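Local coordinates for hydrogen peroxide-inducible genes activator (Corynebacterium glutamicum, PDB 6G1D), which senses hydrogen peroxide through a peroxidatic mechanism and, as a LysR-type transcription factor, activates hydrogen peroxide-inducible genes, at the interface of chains A and B and the interface of chains A and C. Coordinates in Å, arbitrary orientation; residue numbers count along the deposited sequence, not the author numbering. Chains: chain A/B/C, Hydrogen peroxide-inducible genes activator.

Chain A meets two different partners in the tetramer. Contact 1 pairs its regulatory domain with that of chain B, and contact 2 sets the loop after its linker helix, together with A:Glu295 of helix 293-316, chiefly against helix 68-95 of chain C, with C:Val54 beside it. The C-alpha centres of the two contacts lie about 28 Å apart, and no residue is shared. In chain A strand 100-106 runs between the loop of contact 2 and helix 111-125 of contact 1. Each interface is two-fold symmetric; together they probably build the four-chain assembly, in line with LysR-type regulators that pair through regulatory domains and linker helices.

Contact 1: the interface of chains A and B. Residues chain A 111-112, 135; chain B 238-239, 242.
Two flat groups of chain A, the pyrrolidine ring of A:Pro112 and the carboxylate of A:Glu135, lie against the same hydroxyl, which bonds to the carboxylate and merely packs on the ring. Over one face of the ring sits B:Thr239 OG1, 3.3 Å from A:Pro112 CD, while the methyl of B:Thr238 comes at the ring's CB-CG edge, with CG2 3.7 Å from A:Pro112 CB. The carboxylate is approached from above its plane: B:Thr239 OG1 donates to A:Glu135 OE2 from 50° out of it. This hydrogen bond is modelled at 2.4 Å between B:Thr239 OG1 and A:Glu135 OE2, short enough that the exact length should be read with caution. The two side chains reach toward each other across the interface, the glutamate extended from the end of strand 129-135. On B:Thr239, OG1 lies beside the backbone N (chi1 -64°), which points the hydroxyl at the carboxylate while laying it over the proline ring.

One helix turn further on, B:Gln242 uses its amide on a backbone oxygen in the first turn of helix 111-125. Its aliphatic part bends near the proline backbone, CG being 4.1 Å from A:Pro112 CA. The patch illustrates how regulatory-domain pairing can combine a side-chain bond, a backbone bond and ring packing within one helix face. B:Gln242 NE2 donates to A:Pro112 O at 2.8 Å, nearly straight at the hydrogen (162°) and close to the plane of its own amide.

Contact 2: the interface of chains A and C. Residues chain A 94-96, 99, 295; chain C 54, 68-69, 72-73.
The ammonium nitrogen of C:Lys72 is gripped by oxygens of chain A from both the backbone and a carboxylate. C:Lys72 NZ lies 2.7 Å from A:Gly96 O, a donor-acceptor pair consistent with a hydrogen bond. It makes a weaker one to A:Ala94 O. A further partner is A:Glu295, near the start of helix 293-316, whose side chain extends to meet the lysine. Here C:Lys72 NZ forms a salt bridge and hydrogen bond with A:Glu295 OE2 at 3.0 Å, approaching from above the carboxylate plane, 45° out of it. The lysine chain is stretched except for a bend at chi3 (-99°), which turns its end toward the loop instead of letting it run straight on.

The second shell helps to shape this cluster of acceptors. A:Thr99 OG1 donates to A:Gly96 O at 3.0 Å from above the carbonyl plane, 56° out of it, so one carbonyl serves both the lysine and its own loop. That shared oxygen probably helps to hold the loop in a form that accepts the ammonium group, and the nearby carboxylate would be expected to stabilise its charge.

Beside the polar cluster the same loop packs on helix 68-95 of chain C, the linker helix that in LysR-type regulators joins the DNA-binding and regulatory parts of one chain; here it also receives a neighbouring chain. The methyl of A:Ala94 faces the leucine end, its CB 3.6 Å from C:Leu73 CD1. It also lies near the methyl of C:Ala69. A:Asn95 and C:Val54 run antiparallel alongside one another, and the O/N end of the amide meets the two valine methyls, which stand obliquely off one side of its plane: A:Asn95 OD1 is 3.7 Å from C:Val54 CG1, and A:Asn95 ND2 is 3.9 Å from C:Val54 CG2.

Contact 1: the interface of chains A and B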
ATOM      1  N   ALA A 111     -18.213 -10.368  -8.595  1.00 31.54           N
ATOM      2  CA  ALA A 111     -17.519 -11.624  -8.910  1.00 31.76           C
ATOM      3  C   ALA A 111     -18.151 -12.922  -8.404  1.00 31.71           C
ATOM      4  O   ALA A 111     -18.481 -13.770  -9.194  1.00 31.83           O
ATOM      5  CB  ALA A 111     -16.073 -11.573  -8.483  1.00 32.01           C
ATOM      6  N   PRO A 112     -18.307 -13.083  -7.081  1.00 34.33           N
ATOM      7  CA  PRO A 112     -18.786 -14.352  -6.582  1.00 34.53           C
ATOM      8  C   PRO A 112     -20.196 -14.717  -7.095  1.00 34.25           C
ATOM      9  O   PRO A 112     -20.516 -15.878  -7.138  1.00 34.40           O
ATOM     10  CB  PRO A 112     -18.735 -14.189  -5.076  1.00 34.99           C
ATOM     11  CG  PRO A 112     -18.793 -12.718  -4.856  1.00 35.19           C
ATOM     12  CD  PRO A 112     -18.024 -12.152  -5.995  1.00 35.88           C
ATOM     13  N   GLU A 135      -9.998 -10.889  -9.229  1.00 43.59           N
ATOM     14  CA  GLU A 135     -11.035 -10.229  -8.461  1.00 42.29           C
ATOM     15  C   GLU A 135     -10.304  -9.149  -7.675  1.00 43.72           C
ATOM     16  O   GLU A 135      -9.468  -9.461  -6.831  1.00 42.98           O
ATOM     17  CB  GLU A 135     -11.704 -11.209  -7.499  1.00 42.35           C
ATOM     18  CG  GLU A 135     -12.752 -10.546  -6.610  1.00 44.86           C
ATOM     19  CD  GLU A 135     -13.322 -11.462  -5.542  1.00 49.29           C
ATOM     20  OE1 GLU A 135     -12.531 -12.165  -4.895  1.00 45.71           O
ATOM     21  OE2 GLU A 135     -14.553 -11.422  -5.301  1.00 52.07           O
TER
ATOM     22  N   THR B 238     -15.149 -16.626  -0.863  1.00 36.26           N
ATOM     23  CA  THR B 238     -16.362 -17.027  -1.580  1.00 37.02           C
ATOM     24  C   THR B 238     -16.098 -17.047  -3.089  1.00 37.48           C
ATOM     25  O   THR B 238     -16.569 -17.943  -3.788  1.00 35.90           O
ATOM     26  CB  THR B 238     -17.603 -16.172  -1.215  1.00 34.78           C
ATOM     27  OG1 THR B 238     -18.711 -16.754  -1.881  1.00 38.66           O
ATOM     28  CG2 THR B 238     -17.487 -14.741  -1.646  1.00 37.54           C
ATOM     29  N   THR B 239     -15.332 -16.082  -3.601  1.00 34.39           N
ATOM     30  CA  THR B 239     -14.934 -16.099  -5.011  1.00 35.94           C
ATOM     31  C   THR B 239     -14.044 -17.307  -5.311  1.00 33.68           C
ATOM     32  O   THR B 239     -14.244 -17.978  -6.335  1.00 36.17           O
ATOM     33  CB  THR B 239     -14.259 -14.798  -5.419  1.00 36.24           C
ATOM     34  OG1 THR B 239     -15.232 -13.757  -5.303  1.00 35.37           O
ATOM     35  CG2 THR B 239     -13.758 -14.878  -6.878  1.00 36.09           C
ATOM     36  N   GLN B 242     -16.154 -20.439  -5.814  1.00 33.50           N
ATOM     37  CA  GLN B 242     -16.802 -20.531  -7.131  1.00 33.11           C
ATOM     38  C   GLN B 242     -15.812 -21.037  -8.190  1.00 35.81           C
ATOM     39  O   GLN B 242     -16.190 -21.800  -9.101  1.00 36.12           O
ATOM     40  CB  GLN B 242     -17.396 -19.194  -7.580  1.00 34.65           C
ATOM     41  CG  GLN B 242     -18.257 -18.394  -6.572  1.00 34.95           C
ATOM     42  CD  GLN B 242     -19.492 -19.144  -6.081  1.00 37.16           C
ATOM     43  OE1 GLN B 242     -19.421 -20.323  -5.805  1.00 32.93           O
ATOM     44  NE2 GLN B 242     -20.635 -18.443  -5.960  1.00 36.37           N
TER

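Contact 2: the interface of chains A and C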
ATOM      1  N   ALA A  94      -5.082 -18.610 -32.780  1.00 54.63           N
ATOM      2  CA  ALA A  94      -5.231 -17.145 -32.623  1.00 51.39           C
ATOM      3  C   ALA A  94      -6.366 -16.519 -33.421  1.00 53.86           C
ATOM      4  O   ALA A  94      -6.939 -15.524 -32.961  1.00 53.51           O
ATOM      5  CB  ALA A  94      -3.905 -16.443 -32.933  1.00 57.43           C
ATOM      6  N   ASN A  95      -6.695 -17.097 -34.567  1.00 58.51           N
ATOM      7  CA  ASN A  95      -7.782 -16.591 -35.428  1.00 65.07           C
ATOM      8  C   ASN A  95      -9.219 -16.757 -34.951  1.00 67.09           C
ATOM      9  O   ASN A  95     -10.081 -16.041 -35.420  1.00 65.63           O
ATOM     10  CB  ASN A  95      -7.746 -17.264 -36.816  1.00 63.23           C
ATOM     11  CG  ASN A  95      -6.688 -16.678 -37.726  1.00 80.40           C
ATOM     12  OD1 ASN A  95      -6.263 -15.534 -37.552  1.00 73.14           O
ATOM     13  ND2 ASN A  95      -6.217 -17.483 -38.693  1.00 82.00           N
ATOM     14  N   GLY A  96      -9.462 -17.715 -34.057  1.00 60.50           N
ATOM     15  CA  GLY A  96     -10.812 -18.005 -33.589  1.00 67.56           C
ATOM     16  C   GLY A  96     -11.258 -17.024 -32.508  1.00 67.93           C
ATOM     17  O   GLY A  96     -10.448 -16.501 -31.735  1.00 61.30           O
ATOM     18  N   THR A  99     -10.996 -17.688 -28.160  1.00 51.03           N
ATOM     19  CA  THR A  99     -10.184 -18.875 -27.972  1.00 49.94           C
ATOM     20  C   THR A  99      -8.925 -18.431 -27.233  1.00 48.76           C
ATOM     21  O   THR A  99      -8.524 -17.268 -27.307  1.00 50.23           O
ATOM     22  CB  THR A  99      -9.817 -19.532 -29.323  1.00 53.45           C
ATOM     23  OG1 THR A  99      -9.085 -18.585 -30.105  1.00 59.93           O
ATOM     24  CG2 THR A  99     -11.073 -19.920 -30.094  1.00 56.59           C
ATOM     25  N   GLU A 295     -14.607  -9.628 -30.317  1.00 45.31           N
ATOM     26  CA  GLU A 295     -14.551 -10.645 -29.263  1.00 48.99           C
ATOM     27  C   GLU A 295     -15.049 -10.155 -27.910  1.00 46.99           C
ATOM     28  O   GLU A 295     -15.728 -10.893 -27.220  1.00 45.45           O
ATOM     29  CB  GLU A 295     -13.123 -11.128 -29.058  1.00 51.98           C
ATOM     30  CG  GLU A 295     -12.644 -12.072 -30.151  1.00 57.34           C
ATOM     31  CD  GLU A 295     -11.164 -12.338 -30.011  1.00 68.64           C
ATOM     32  OE1 GLU A 295     -10.359 -11.438 -30.432  1.00 62.69           O
ATOM     33  OE2 GLU A 295     -10.830 -13.391 -29.379  1.00 63.77           O
TER
ATOM     34  N   VAL C  54      -1.491 -16.887 -40.513  1.00 44.57           N
ATOM     35  CA  VAL C  54      -2.235 -15.945 -39.703  1.00 44.33           C
ATOM     36  C   VAL C  54      -1.778 -14.532 -40.054  1.00 44.23           C
ATOM     37  O   VAL C  54      -0.573 -14.234 -40.036  1.00 43.51           O
ATOM     38  CB  VAL C  54      -1.948 -16.167 -38.192  1.00 45.78           C
ATOM     39  CG1 VAL C  54      -2.597 -15.076 -37.344  1.00 50.91           C
ATOM     40  CG2 VAL C  54      -2.405 -17.546 -37.733  1.00 47.10           C
ATOM     41  N   PRO C  68      -6.841  -8.891 -34.447  1.00 45.72           N
ATOM     42  CA  PRO C  68      -7.154  -9.647 -33.225  1.00 44.58           C
ATOM     43  C   PRO C  68      -6.150 -10.765 -32.924  1.00 43.00           C
ATOM     44  O   PRO C  68      -5.658 -10.873 -31.801  1.00 42.94           O
ATOM     45  CB  PRO C  68      -8.563 -10.184 -33.496  1.00 45.92           C
ATOM     46  CG  PRO C  68      -9.177  -9.181 -34.386  1.00 47.73           C
ATOM     47  CD  PRO C  68      -8.061  -8.558 -35.210  1.00 47.10           C
ATOM     48  N   ALA C  69      -5.817 -11.547 -33.945  1.00 45.51           N
ATOM     49  CA  ALA C  69      -4.800 -12.594 -33.827  1.00 44.21           C
ATOM     50  C   ALA C  69      -3.434 -12.061 -33.408  1.00 43.49           C
ATOM     51  O   ALA C  69      -2.760 -12.656 -32.559  1.00 43.05           O
ATOM     52  CB  ALA C  69      -4.673 -13.342 -35.147  1.00 47.56           C
ATOM     53  N   LYS C  72      -3.466 -11.125 -29.700  1.00 42.00           N
ATOM     54  CA  LYS C  72      -3.383 -12.315 -28.861  1.00 41.89           C
ATOM     55  C   LYS C  72      -2.003 -12.957 -28.865  1.00 41.23           C
ATOM     56  O   LYS C  72      -1.570 -13.479 -27.850  1.00 41.57           O
ATOM     57  CB  LYS C  72      -4.441 -13.355 -29.260  1.00 41.84           C
ATOM     58  CG  LYS C  72      -5.846 -12.965 -28.891  1.00 43.00           C
ATOM     59  CD  LYS C  72      -6.846 -14.060 -29.245  1.00 43.39           C
ATOM     60  CE  LYS C  72      -7.543 -13.765 -30.558  1.00 43.62           C
ATOM     61  NZ  LYS C  72      -8.609 -14.802 -30.748  1.00 46.81           N
ATOM     62  N   LEU C  73      -1.301 -12.925 -29.989  1.00 36.97           N
ATOM     63  CA  LEU C  73       0.034 -13.535 -30.051  1.00 36.56           C
ATOM     64  C   LEU C  73       1.170 -12.633 -29.542  1.00 37.08           C
ATOM     65  O   LEU C  73       2.239 -13.140 -29.181  1.00 36.83           O
ATOM     66  CB  LEU C  73       0.333 -14.013 -31.473  1.00 35.74           C
ATOM     67  CG  LEU C  73      -0.549 -15.225 -31.898  1.00 35.49           C
ATOM     68  CD1 LEU C  73      -0.469 -15.419 -33.415  1.00 35.06           C
ATOM     69  CD2 LEU C  73      -0.096 -16.462 -31.149  1.00 35.66           C
TER